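Local coordinates for 231aa long hypothetical protein-L-isoaspartate O-methyltransferase (Sulfolobus tokodaii, PDB 1VBF) that probably transfers a methyl group from S-adenosyl-L-methionine to L-isoaspartyl residues of damaged proteins, a step in their repair or degradation, at residues B[18-23]-B[36-41]; B[9-12]-B[16-19]. All blocks are in the same frame, centred on the assembly; numbering follows the deposited sequence.

Interaction 1 (B[18-23]-B[36-41])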
# COMPACT_ATOMS: atom_id res chain seq x y z
N GLU B 18 27.55 9.02 -36.55
CA GLU B 18 28.65 8.27 -37.14
C GLU B 18 29.29 7.31 -36.17
O GLU B 18 29.56 6.17 -36.54
CB GLU B 18 29.68 9.22 -37.72
CG GLU B 18 29.05 10.09 -38.75
CD GLU B 18 30.03 11.00 -39.42
OE1 GLU B 18 30.80 11.69 -38.70
OE2 GLU B 18 30.01 11.03 -40.67
N ALA B 19 29.55 7.77 -34.94
CA ALA B 19 30.13 6.91 -33.91
C ALA B 19 29.19 5.70 -33.67
O ALA B 19 29.63 4.55 -33.61
CB ALA B 19 30.32 7.71 -32.64
N PHE B 20 27.88 5.97 -33.56
CA PHE B 20 26.90 4.92 -33.34
C PHE B 20 26.89 3.86 -34.45
O PHE B 20 26.72 2.67 -34.19
CB PHE B 20 25.49 5.51 -33.22
CG PHE B 20 24.43 4.46 -32.91
CD1 PHE B 20 24.47 3.74 -31.71
CD2 PHE B 20 23.48 4.12 -33.86
CE1 PHE B 20 23.58 2.71 -31.47
CE2 PHE B 20 22.59 3.08 -33.63
CZ PHE B 20 22.64 2.38 -32.44
N ASN B 21 27.06 4.31 -35.69
CA ASN B 21 27.07 3.38 -36.79
C ASN B 21 28.33 2.53 -36.79
O ASN B 21 28.28 1.32 -37.03
CB ASN B 21 26.95 4.10 -38.12
CG ASN B 21 26.36 3.22 -39.19
OD1 ASN B 21 25.32 3.53 -39.75
ND2 ASN B 21 26.99 2.09 -39.45
N LYS B 22 29.46 3.15 -36.49
CA LYS B 22 30.76 2.47 -36.47
C LYS B 22 31.10 1.49 -35.31
O LYS B 22 31.56 0.38 -35.57
CB LYS B 22 31.85 3.54 -36.59
CG LYS B 22 33.25 3.02 -36.43
CD LYS B 22 34.22 4.18 -36.32
CE LYS B 22 35.59 3.72 -35.85
NZ LYS B 22 36.53 4.87 -35.76
N VAL B 23 30.89 1.89 -34.06
CA VAL B 23 31.22 1.03 -32.91
C VAL B 23 30.33 -0.21 -32.78
O VAL B 23 29.11 -0.11 -32.70
CB VAL B 23 31.20 1.85 -31.57
CG1 VAL B 23 31.51 0.94 -30.39
CG2 VAL B 23 32.21 3.00 -31.64
N TYR B 36 21.55 -9.13 -28.04
CA TYR B 36 20.91 -7.87 -27.66
C TYR B 36 21.69 -6.67 -28.13
O TYR B 36 21.40 -5.56 -27.74
CB TYR B 36 20.73 -7.78 -26.15
CG TYR B 36 19.78 -8.79 -25.55
CD1 TYR B 36 20.17 -10.11 -25.38
CD2 TYR B 36 18.49 -8.42 -25.15
CE1 TYR B 36 19.30 -11.04 -24.82
CE2 TYR B 36 17.62 -9.35 -24.58
CZ TYR B 36 18.03 -10.66 -24.42
OH TYR B 36 17.19 -11.58 -23.86
N ALA B 37 22.70 -6.88 -28.97
CA ALA B 37 23.48 -5.75 -29.46
C ALA B 37 22.55 -4.68 -30.06
O ALA B 37 22.66 -3.48 -29.74
CB ALA B 37 24.48 -6.23 -30.50
N TYR B 38 21.64 -5.10 -30.93
CA TYR B 38 20.75 -4.15 -31.55
C TYR B 38 19.28 -4.60 -31.60
O TYR B 38 18.51 -4.16 -32.48
CB TYR B 38 21.29 -3.78 -32.94
CG TYR B 38 22.64 -3.12 -32.86
CD1 TYR B 38 23.81 -3.88 -32.90
CD2 TYR B 38 22.76 -1.74 -32.70
CE1 TYR B 38 25.08 -3.28 -32.77
CE2 TYR B 38 24.02 -1.12 -32.56
CZ TYR B 38 25.17 -1.90 -32.60
OH TYR B 38 26.41 -1.31 -32.43
N ALA B 39 18.91 -5.45 -30.63
CA ALA B 39 17.54 -5.96 -30.51
C ALA B 39 17.10 -5.85 -29.04
O ALA B 39 17.92 -6.05 -28.14
CB ALA B 39 17.48 -7.39 -30.97
N HIS B 40 15.82 -5.55 -28.80
CA HIS B 40 15.31 -5.40 -27.43
C HIS B 40 15.94 -4.16 -26.86
O HIS B 40 16.18 -4.03 -25.66
CB HIS B 40 15.67 -6.63 -26.59
CG HIS B 40 15.05 -7.88 -27.12
ND1 HIS B 40 13.69 -8.12 -27.03
CD2 HIS B 40 15.57 -8.89 -27.85
CE1 HIS B 40 13.40 -9.22 -27.70
NE2 HIS B 40 14.52 -9.71 -28.20
N THR B 41 16.16 -3.23 -27.76
CA THR B 41 16.78 -1.96 -27.49
C THR B 41 16.28 -1.14 -26.28
O THR B 41 16.95 -0.21 -25.83
CB THR B 41 16.72 -1.17 -28.79
OG1 THR B 41 17.93 -1.41 -29.51
CG2 THR B 41 16.55 0.30 -28.56
O HOH W 1 27.16 1.36 -32.17

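Interaction 2 (B[9-12]-B[16-19])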
# COMPACT_ATOMS: atom_id res chain seq x y z
N ARG B 9 18.24 6.92 -37.05
CA ARG B 9 17.40 7.92 -37.71
C ARG B 9 17.12 9.10 -36.77
O ARG B 9 17.07 10.26 -37.19
CB ARG B 9 16.08 7.26 -38.11
CG ARG B 9 15.59 7.62 -39.49
CD ARG B 9 14.15 7.16 -39.71
NE ARG B 9 13.18 8.03 -39.04
CZ ARG B 9 11.86 7.97 -39.21
NH1 ARG B 9 11.33 7.07 -40.03
NH2 ARG B 9 11.06 8.82 -38.57
N LYS B 10 16.92 8.78 -35.49
CA LYS B 10 16.61 9.76 -34.46
C LYS B 10 17.76 10.65 -34.01
O LYS B 10 17.52 11.75 -33.53
CB LYS B 10 16.07 9.04 -33.22
CG LYS B 10 14.77 8.28 -33.38
CD LYS B 10 14.58 7.41 -32.13
CE LYS B 10 13.12 7.13 -31.83
NZ LYS B 10 12.96 6.61 -30.43
N ILE B 11 19.00 10.17 -34.14
CA ILE B 11 20.16 10.94 -33.69
C ILE B 11 20.32 12.32 -34.34
O ILE B 11 20.48 12.44 -35.55
CB ILE B 11 21.47 10.12 -33.84
CG1 ILE B 11 21.33 8.84 -33.02
CG2 ILE B 11 22.71 10.98 -33.45
CD1 ILE B 11 22.47 7.91 -33.19
N LYS B 12 20.28 13.35 -33.50
CA LYS B 12 20.39 14.74 -33.91
C LYS B 12 21.82 15.25 -34.03
O LYS B 12 22.07 16.26 -34.68
CB LYS B 12 19.63 15.62 -32.91
CG LYS B 12 18.30 16.16 -33.39
CD LYS B 12 17.27 15.08 -33.55
CE LYS B 12 16.06 15.60 -34.30
NZ LYS B 12 14.99 14.56 -34.42
N LEU B 16 27.63 11.83 -33.36
CA LEU B 16 27.14 10.69 -32.61
C LEU B 16 26.59 9.66 -33.59
O LEU B 16 26.75 8.46 -33.41
CB LEU B 16 26.01 11.13 -31.66
CG LEU B 16 25.80 10.35 -30.35
CD1 LEU B 16 24.31 10.28 -30.11
CD2 LEU B 16 26.40 8.94 -30.39
N ALA B 17 25.92 10.16 -34.62
CA ALA B 17 25.33 9.31 -35.64
C ALA B 17 26.41 8.42 -36.26
O ALA B 17 26.22 7.21 -36.44
CB ALA B 17 24.66 10.19 -36.73
N GLU B 18 27.55 9.02 -36.55
CA GLU B 18 28.65 8.27 -37.14
C GLU B 18 29.29 7.31 -36.17
O GLU B 18 29.56 6.17 -36.54
CB GLU B 18 29.68 9.22 -37.72
CG GLU B 18 29.05 10.09 -38.75
CD GLU B 18 30.03 11.00 -39.42
OE1 GLU B 18 30.80 11.69 -38.70
OE2 GLU B 18 30.01 11.03 -40.67
N ALA B 19 29.55 7.77 -34.94
CA ALA B 19 30.13 6.91 -33.91
C ALA B 19 29.19 5.70 -33.67
O ALA B 19 29.63 4.55 -33.61
CB ALA B 19 30.32 7.71 -32.64

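Interaction 1 (B[18-23]-B[36-41])
Tyr38 OH reaches in beside Val23 O at the C-terminal end of helix 14-22, where a water and a backbone N-H grip it. The phenol donates to the water, whose oxygen lies 2.8 Å from Tyr38 OH and in the plane of the ring; Arg25 N, just beyond the helix, donates to the same hydroxyl. Although Tyr38 OH and Val23 O are only 3.0 Å apart, the angle is too poor for a direct hydrogen bond, and in the model a water sits between them. As modelled, that water faces Phe20 O and Val23 O, at distances that look too short and are doubtful at this resolution. The helix runs out here, Val23 being the first residue to leave helical geometry.

Beside this polar end the two aromatic rings meet obliquely, their planes at 69° and their centroids 5.9 Å apart. Phe20 CZ comes to the edge of the Tyr38 ring, near its plane, at 3.8 Å from Tyr38 CE2. The side chains run past each other in opposite directions; Phe20 gets there because its CG is anti to the backbone N (chi1 -177°). Around the pair, Phe20 also packs on Leu56 and Ile60 of helix 56-65 and on Tyr83 of helix 83-91, while Lys4 of helix 4-10 touches both side chains.

Interaction 2 (B[9-12]-B[16-19])
Ile11 points its CB at the first turn of helix 14-22 and splits there into two branches that meet Leu16 and Ala17. The CG2 methyl, carried anti to the backbone N, does most of the touching. It lies 3.5 Å from Ala17 N and rests against the start of the helix, with Leu16 CB 3.8 Å and Ala17 CB 3.9 Å from Ile11 CG2. The CD1 methyl of Leu16 closes on the same Ile11 CG2 at 3.8 Å, so Leu16 meets the methyl with both its root and one tip, its side chain crossing that of Ile11 at about a right angle. The other branch of Ile11 leaves through CG1 and stays extended (chi2 175°), which carries CD1 on along the helix until Ile11 CD1 is 4.0 Å from Ala17 CA. No hydrogen bond joins the two segments; the contact is made by apolar side chains, with one methyl lying on the backbone at Ala17 N.

Ile60 and Asp64 of helix 56-65 also touch Ile11, and the Asp64 carboxylate accepts a hydrogen bond from Lys12 N. An apolar residue folding back onto the next helix closes this short helix-to-helix connection, among the N-terminal helices that accompany the Rossmann-like methyltransferase core.

Overall arrangement
From the N terminus, the chain runs through helix 4-10 and turns at once into helix 14-22; interaction 2 closes that tight turn. Helix 14-22 then ends, and interaction 1 closes the longer irregular excursion that brings the Tyr38 side chain back to its last turn, ahead of strand 45-48. The loops follow one another, neither nested nor crossed, although the ranges overlap at Glu18 and Ala19 and the contact centres are about 11 Å apart. Along one face of that helix they meet directly, Ile11 CD1 lying 3.9 Å from Phe20 CB. Together they tie the two N-terminal helices and the following loop together, beside helices 56-65 and 83-91.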